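Local coordinates for protein putative 3-hydroxybutyryl-CoA dehydratase (Rhodopseudomonas palustris, PDB 3HIN) that probably acts as a lyase of the enoyl-CoA hydratase/isomerase family, perhaps interconverting 3-hydroxybutyryl-CoA and its enoyl-CoA by loss or addition of water, at residues A[25-30]-A[60-65]; A[34-39]-A[74-79]; A[120-125]-A[139-144]. All coordinates share one frame; numbering follows the deposited sequence.

Interaction 1 of 3, residues A[25-30]-A[60-65]; sequences PVLTIG and RAVVIH
Pro25 O accepts the backbone N of Arg60 at 2.7 Å, with 168° at the hydrogen, and a weak second bond from Ala61 N shares the same oxygen. From there two parallel strands run in register, Val26 beside Ala61 through Gly30 beside His65. Their axes come within 4.6 Å and diverge by only 19°. Four further backbone bonds close the ladder: Leu27 N to Ala61 O, Val63 N to Leu27 O, Ile29 N to Val63 O (2.8 Å) and His65 N to Ile29 O.

At the far end a water sits at the edge of the His65 ring, in its plane, 2.9 Å from NE2 and 2.8 Å from Thr28 OG1. His65 CG lies between the backbone N and the carbonyl carbon (chi1 64°), which swings the ring back over the neighbouring strand. Gly30 CA then lies over one face of the imidazole, 3.6 Å from the centroid, a CH-pi contact; a CB on Gly30 would run into CE1. At the other end Pro25 CB rests 3.6 Å from Arg60 NH2, above the guanidinium plane, while Arg60 NE bonds to Ala209 O.

Apolar branches fill both faces. Val26 CG1 meets Val63 CG2 on the side that carries Ala61, Thr28 and His65; there helix 197-208 covers Val26 and Ala61. On the reverse side Ile29 CD1 touches Val62 CG1 at 3.7 Å, beside Leu27 and Ile64.

These strands open and close a beta-alpha-beta unit, with helix 42-51 between them, in the larger sheet of the crotonase fold. The backbone bonds set the register, and the middle of the pair is buried hydrocarbon, while polar groups gather at the ends: the Arg60 guanidinium at one, and at the other His65, the Thr28 hydroxyl and a bridging water.

Interaction 2 of 3, residues A[34-39]-A[74-79]; sequences PKKRNA and GLDLSE
Asp76 heads an Asx turn that receives the amine of Lys36, next to Leu75, which by sequence matches the residue whose backbone N-H serves the oxyanion hole in crotonases, so probably does so here. The turn is closed by Ser78 N, 3.0 Å from Asp76 OD1; the donor arrives on the anti side, 31° out of the carboxylate plane. Asp76 CG is anti to its backbone N (chi1 -166°), which brings the carboxylate nearer to the 34-39 loop than its CB alone would.

Lys36 comes across to it with a chain bent at chi2, chi3 and chi4. Its NZ gives a hydrogen bond to Ser78 OG at 3.1 Å and a weak, long salt bridge to Asp76 OD2 at 3.4 Å. Glu79 OE2 lies farther off, 4.1 Å from Lys36 NZ, close enough for attraction but beyond a salt bridge. Arg33 bridges the two acids as well, pairing with Asp76 OD2 through NH2 and with Glu79 OE2 through NH1. The two cations probably offset the repulsion between these neighbouring carboxylates. An alanine in place of Asp76 would probably leave Arg33 and Lys36 each short of a carboxylate and Ser78 N without its turn-closing acceptor.

Away from the charges the loops meet through Ala39, last residue of a type I' turn that starts at Lys36: its CB lies 3.8 Å from Asp76 CB, and its CA makes a 3.0 Å CA-H...O contact with Gly74 O. Gly74 itself has positive phi, a backbone shape that favours glycine.

Backbone bonds from Leu40 to Gly74 and Asp76 hold the loops side by side. The 34-39 loop leads from strand 26-31 into helix 42-51, the 74-79 loop from strand 61-66 toward helix 85-103.

Interaction 3 of 3, residues A[120-125]-A[139-144]; sequences GGLELA and YALPEG
Leu122 gives up far more surface here than any other residue, and its two methyls reach two different side chains of the 139-144 segment. With CG anti to the backbone N (chi1 -179°), the isobutyl group points off helix 120-127 onto the end of strand 138-140. CD1 touches Tyr139 CD1 at 3.8 Å, the two side chains crossing at about a right angle. CD2 turns the other way, 4.1 Å from Leu141 CD2 and 4.0 Å from the carbonyl oxygen Ala140 O. Leucine thus straddles the strand end, with an aromatic ring to one branch and an aliphatic tip to the other.

Tyr139 is pinned from elsewhere as well: its ring stacks with Phe187, which also touches Leu122, and strand 116-118 contributes Val117 to the same cluster. Leu141 starts with its CB turned along the contact, yet its end bends back toward the helix.

Beyond this greasy patch two acids face each other with no hydrogen bond between the segments. Glu123 OE1 and Glu143 OE2 are 4.4 Å apart. Glu123 OE2 is gripped by the backbone N atoms of Gly152 and Gly154, which would fix the turn of its carboxylate, while Val150 touches both side chains. By sequence these two probably correspond to the catalytic glutamate pair of enoyl-CoA hydratases, and Gly120, whose N lies 4.3 Å from Glu143 OE2, to the second oxyanion-hole donor.

The contact therefore changes character along its length: hydrocarbon fixes helix against strand, and the two carboxylates are brought close without bonding to each other, consistent with an active site in which both could address one substrate.

Interactions 1 and 2 alternate along the chain: each strand of interaction 1 runs on into a loop of interaction 2, so the parallel pair 26-31 and 61-66 delivers both loops to the same end of the six-stranded sheet, with centres 22 Å apart. Interaction 3 follows later, pairing helix 120-127 with strand 138-140 of the smaller sheet, on the opposite side of the chain's centre from interaction 1 (21 Å between centres). It lies only 13 Å from interaction 2, nearest atoms about 3 Å apart. That neighbourhood is consistent with the crotonase active site, where the loop after strand 61-66 and the start of helix 120-127 probably supply the oxyanion hole.

Interaction 1 of 3, residues A[25-30]-A[60-65]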
# COMPACT_ATOMS: atom_id res chain seq x y z
N PRO A 25 -28.36 26.98 3.63
CA PRO A 25 -28.01 25.65 4.14
C PRO A 25 -26.51 25.31 3.93
O PRO A 25 -26.13 24.13 3.93
CB PRO A 25 -28.91 24.74 3.29
CG PRO A 25 -28.79 25.38 1.90
CD PRO A 25 -28.79 26.94 2.21
N VAL A 26 -25.71 26.35 3.71
CA VAL A 26 -24.28 26.23 3.49
C VAL A 26 -23.47 26.71 4.70
O VAL A 26 -23.52 27.91 5.09
CB VAL A 26 -23.82 27.03 2.24
CG1 VAL A 26 -22.32 26.73 1.92
CG2 VAL A 26 -24.71 26.64 1.05
N LEU A 27 -22.74 25.78 5.28
CA LEU A 27 -21.78 26.08 6.34
C LEU A 27 -20.52 26.63 5.69
O LEU A 27 -19.86 25.93 4.91
CB LEU A 27 -21.47 24.82 7.11
CG LEU A 27 -20.54 24.95 8.34
CD1 LEU A 27 -21.26 25.65 9.49
CD2 LEU A 27 -19.98 23.60 8.73
N THR A 28 -20.21 27.89 5.95
CA THR A 28 -19.02 28.42 5.38
C THR A 28 -17.90 28.49 6.38
O THR A 28 -18.13 28.93 7.52
CB THR A 28 -19.25 29.79 4.71
OG1 THR A 28 -19.46 30.80 5.70
CG2 THR A 28 -20.43 29.67 3.71
N ILE A 29 -16.70 28.11 5.94
CA ILE A 29 -15.57 27.95 6.82
C ILE A 29 -14.35 28.71 6.30
O ILE A 29 -13.64 28.24 5.40
CB ILE A 29 -15.17 26.48 6.95
CG1 ILE A 29 -16.27 25.66 7.60
CG2 ILE A 29 -13.91 26.39 7.83
CD1 ILE A 29 -15.94 24.10 7.66
N GLY A 30 -14.05 29.85 6.89
CA GLY A 30 -12.99 30.67 6.33
C GLY A 30 -11.71 30.53 7.08
O GLY A 30 -11.69 30.73 8.27
N ARG A 60 -26.48 21.51 4.20
CA ARG A 60 -26.44 20.63 3.03
C ARG A 60 -25.24 20.82 2.10
O ARG A 60 -25.14 20.13 1.11
CB ARG A 60 -27.78 20.60 2.25
CG ARG A 60 -28.96 20.11 3.13
CD ARG A 60 -30.26 19.86 2.34
NE ARG A 60 -30.78 21.11 1.81
CZ ARG A 60 -31.45 22.04 2.50
NH1 ARG A 60 -31.71 21.88 3.82
NH2 ARG A 60 -31.83 23.16 1.88
N ALA A 61 -24.32 21.72 2.46
CA ALA A 61 -23.05 21.92 1.82
C ALA A 61 -22.12 22.71 2.72
O ALA A 61 -22.56 23.42 3.65
CB ALA A 61 -23.22 22.64 0.47
N VAL A 62 -20.83 22.55 2.43
CA VAL A 62 -19.74 23.21 3.12
C VAL A 62 -18.88 23.89 2.08
O VAL A 62 -18.42 23.23 1.15
CB VAL A 62 -18.80 22.23 3.90
CG1 VAL A 62 -17.79 23.06 4.66
CG2 VAL A 62 -19.54 21.41 4.86
N VAL A 63 -18.65 25.20 2.24
CA VAL A 63 -17.64 25.93 1.45
C VAL A 63 -16.47 26.27 2.37
O VAL A 63 -16.67 26.93 3.40
CB VAL A 63 -18.22 27.23 0.87
CG1 VAL A 63 -17.11 28.12 0.31
CG2 VAL A 63 -19.23 26.86 -0.26
N ILE A 64 -15.26 25.81 2.01
CA ILE A 64 -14.07 26.22 2.71
C ILE A 64 -13.32 27.26 1.88
O ILE A 64 -13.10 27.09 0.69
CB ILE A 64 -13.15 25.09 2.92
CG1 ILE A 64 -13.83 24.00 3.70
CG2 ILE A 64 -11.83 25.59 3.65
CD1 ILE A 64 -12.95 22.75 3.74
N HIS A 65 -12.92 28.35 2.51
CA HIS A 65 -12.43 29.48 1.75
C HIS A 65 -11.39 30.23 2.56
O HIS A 65 -11.26 29.96 3.70
CB HIS A 65 -13.59 30.39 1.36
CG HIS A 65 -14.28 31.04 2.52
ND1 HIS A 65 -14.23 32.40 2.76
CD2 HIS A 65 -15.11 30.52 3.46
CE1 HIS A 65 -14.93 32.69 3.84
NE2 HIS A 65 -15.49 31.57 4.27
O HOH W 1 -17.03 31.63 6.69

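Interaction 2 of 3, residues A[34-39]-A[74-79]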
# COMPACT_ATOMS: atom_id res chain seq x y z
N PRO A 34 -4.59 35.29 8.29
CA PRO A 34 -4.13 36.02 7.11
C PRO A 34 -2.68 36.59 7.16
O PRO A 34 -2.03 36.72 6.12
CB PRO A 34 -5.21 37.12 6.94
CG PRO A 34 -5.88 37.24 8.33
CD PRO A 34 -5.85 35.83 8.86
N LYS A 35 -2.17 36.89 8.36
CA LYS A 35 -0.83 37.44 8.49
C LYS A 35 0.22 36.43 8.06
O LYS A 35 1.34 36.78 7.69
CB LYS A 35 -0.56 37.91 9.93
CG LYS A 35 -1.52 39.02 10.37
CD LYS A 35 -0.93 39.90 11.52
CE LYS A 35 -1.83 41.15 11.71
NZ LYS A 35 -1.05 42.42 11.94
N LYS A 36 -0.14 35.16 8.15
CA LYS A 36 0.68 34.12 7.57
C LYS A 36 -0.02 33.32 6.48
O LYS A 36 0.18 32.11 6.37
CB LYS A 36 1.22 33.22 8.67
CG LYS A 36 0.27 33.04 9.80
CD LYS A 36 0.90 33.39 11.13
CE LYS A 36 2.39 33.09 11.18
NZ LYS A 36 2.81 32.74 12.55
N ARG A 37 -0.82 34.01 5.67
CA ARG A 37 -1.38 33.41 4.45
C ARG A 37 -2.05 32.11 4.82
O ARG A 37 -1.93 31.12 4.10
CB ARG A 37 -0.28 33.20 3.36
CG ARG A 37 0.60 34.51 3.07
CD ARG A 37 1.52 34.33 1.82
NE ARG A 37 2.61 33.38 2.09
CZ ARG A 37 3.24 32.62 1.18
NH1 ARG A 37 2.91 32.65 -0.11
NH2 ARG A 37 4.22 31.80 1.59
N ASN A 38 -2.71 32.09 5.98
CA ASN A 38 -3.56 30.97 6.33
C ASN A 38 -2.75 29.69 6.44
O ASN A 38 -3.23 28.57 6.15
CB ASN A 38 -4.71 30.84 5.31
CG ASN A 38 -5.71 32.00 5.39
OD1 ASN A 38 -5.81 32.68 6.44
ND2 ASN A 38 -6.42 32.29 4.26
N ALA A 39 -1.48 29.85 6.81
CA ALA A 39 -0.66 28.76 7.19
C ALA A 39 -1.40 27.84 8.19
O ALA A 39 -1.90 28.29 9.23
CB ALA A 39 0.66 29.28 7.80
N GLY A 74 -0.03 26.46 3.29
CA GLY A 74 0.36 25.21 3.91
C GLY A 74 0.97 25.38 5.29
O GLY A 74 0.57 26.28 6.01
N LEU A 75 1.90 24.49 5.63
CA LEU A 75 2.37 24.30 6.99
C LEU A 75 3.12 25.54 7.49
O LEU A 75 4.00 26.05 6.80
CB LEU A 75 3.21 23.00 7.14
CG LEU A 75 3.78 22.56 8.54
CD1 LEU A 75 2.74 22.57 9.69
CD2 LEU A 75 4.55 21.18 8.56
N ASP A 76 2.71 26.01 8.68
CA ASP A 76 3.32 27.14 9.38
C ASP A 76 4.81 26.86 9.70
O ASP A 76 5.18 26.07 10.61
CB ASP A 76 2.53 27.51 10.66
CG ASP A 76 2.93 28.90 11.24
OD1 ASP A 76 4.04 29.41 10.88
OD2 ASP A 76 2.13 29.49 12.03
N LEU A 77 5.64 27.56 8.95
CA LEU A 77 7.06 27.33 9.00
C LEU A 77 7.69 28.00 10.23
O LEU A 77 8.79 27.64 10.63
CB LEU A 77 7.68 27.77 7.66
CG LEU A 77 7.29 26.89 6.43
CD1 LEU A 77 8.24 27.13 5.26
CD2 LEU A 77 7.23 25.36 6.74
N SER A 78 6.96 28.91 10.85
CA SER A 78 7.36 29.48 12.14
C SER A 78 6.96 28.62 13.34
O SER A 78 7.25 28.94 14.48
CB SER A 78 6.75 30.90 12.33
OG SER A 78 5.31 30.88 12.36
N GLU A 79 6.24 27.54 13.10
CA GLU A 79 5.69 26.80 14.19
C GLU A 79 6.11 25.35 14.11
O GLU A 79 5.45 24.48 14.67
CB GLU A 79 4.17 26.97 14.19
CG GLU A 79 3.71 28.30 14.85
CD GLU A 79 2.16 28.49 14.98
OE1 GLU A 79 1.40 27.50 15.14
OE2 GLU A 79 1.73 29.68 14.98

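Interaction 3 of 3, residues A[120-125]-A[139-144]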
# COMPACT_ATOMS: atom_id res chain seq x y z
N GLY A 120 0.55 21.71 2.28
CA GLY A 120 -0.64 21.34 3.04
C GLY A 120 -1.93 21.98 2.56
O GLY A 120 -3.01 21.39 2.63
N GLY A 121 -1.82 23.23 2.11
CA GLY A 121 -2.97 23.96 1.54
C GLY A 121 -3.46 23.24 0.31
O GLY A 121 -4.66 23.11 0.14
N LEU A 122 -2.54 22.71 -0.51
CA LEU A 122 -3.01 21.93 -1.69
C LEU A 122 -3.70 20.64 -1.19
O LEU A 122 -4.74 20.25 -1.67
CB LEU A 122 -1.85 21.65 -2.67
CG LEU A 122 -2.12 20.89 -3.99
CD1 LEU A 122 -3.34 21.50 -4.65
CD2 LEU A 122 -0.92 21.06 -4.89
N GLU A 123 -3.13 20.02 -0.16
CA GLU A 123 -3.62 18.74 0.36
C GLU A 123 -5.03 18.92 0.93
O GLU A 123 -5.94 18.12 0.65
CB GLU A 123 -2.65 18.18 1.40
CG GLU A 123 -1.31 17.78 0.75
CD GLU A 123 -0.29 17.20 1.75
OE1 GLU A 123 0.25 18.00 2.52
OE2 GLU A 123 -0.02 15.97 1.78
N LEU A 124 -5.23 20.04 1.63
CA LEU A 124 -6.54 20.45 2.11
C LEU A 124 -7.52 20.58 0.93
O LEU A 124 -8.62 20.03 0.94
CB LEU A 124 -6.39 21.82 2.75
CG LEU A 124 -7.66 22.42 3.30
CD1 LEU A 124 -8.27 21.28 4.05
CD2 LEU A 124 -7.27 23.52 4.32
N ALA A 125 -7.11 21.34 -0.08
CA ALA A 125 -7.90 21.50 -1.26
C ALA A 125 -8.20 20.18 -1.90
O ALA A 125 -9.31 20.00 -2.42
CB ALA A 125 -7.19 22.39 -2.29
N TYR A 139 -0.48 26.80 -7.52
CA TYR A 139 -0.33 25.48 -6.91
C TYR A 139 1.12 25.07 -6.90
O TYR A 139 1.88 25.33 -7.90
CB TYR A 139 -1.05 24.43 -7.73
CG TYR A 139 -2.50 24.74 -7.98
CD1 TYR A 139 -3.45 24.57 -6.96
CD2 TYR A 139 -2.92 25.24 -9.22
CE1 TYR A 139 -4.77 24.86 -7.15
CE2 TYR A 139 -4.29 25.56 -9.45
CZ TYR A 139 -5.19 25.34 -8.41
OH TYR A 139 -6.52 25.62 -8.56
N ALA A 140 1.54 24.48 -5.78
CA ALA A 140 2.90 24.02 -5.66
C ALA A 140 3.04 23.08 -4.49
O ALA A 140 2.26 23.14 -3.50
CB ALA A 140 3.87 25.19 -5.48
N LEU A 141 4.07 22.24 -4.59
CA LEU A 141 4.52 21.42 -3.49
C LEU A 141 5.98 21.70 -3.21
O LEU A 141 6.86 20.97 -3.66
CB LEU A 141 4.34 19.95 -3.83
CG LEU A 141 2.88 19.59 -4.01
CD1 LEU A 141 2.89 18.27 -4.78
CD2 LEU A 141 2.12 19.48 -2.70
N PRO A 142 6.27 22.78 -2.46
CA PRO A 142 7.66 23.24 -2.24
C PRO A 142 8.44 22.39 -1.24
O PRO A 142 9.61 22.63 -1.02
CB PRO A 142 7.45 24.62 -1.63
CG PRO A 142 6.28 24.35 -0.72
CD PRO A 142 5.33 23.67 -1.75
N GLU A 143 7.80 21.39 -0.67
CA GLU A 143 8.37 20.60 0.44
C GLU A 143 9.67 19.88 0.10
O GLU A 143 10.58 19.79 0.97
CB GLU A 143 7.37 19.54 0.99
CG GLU A 143 6.21 19.15 0.08
CD GLU A 143 4.99 20.03 0.34
OE1 GLU A 143 4.99 21.18 -0.11
OE2 GLU A 143 4.07 19.59 1.08
N GLY A 144 9.69 19.30 -1.10
CA GLY A 144 10.85 18.60 -1.62
C GLY A 144 12.13 19.41 -1.56
O GLY A 144 13.20 18.86 -1.36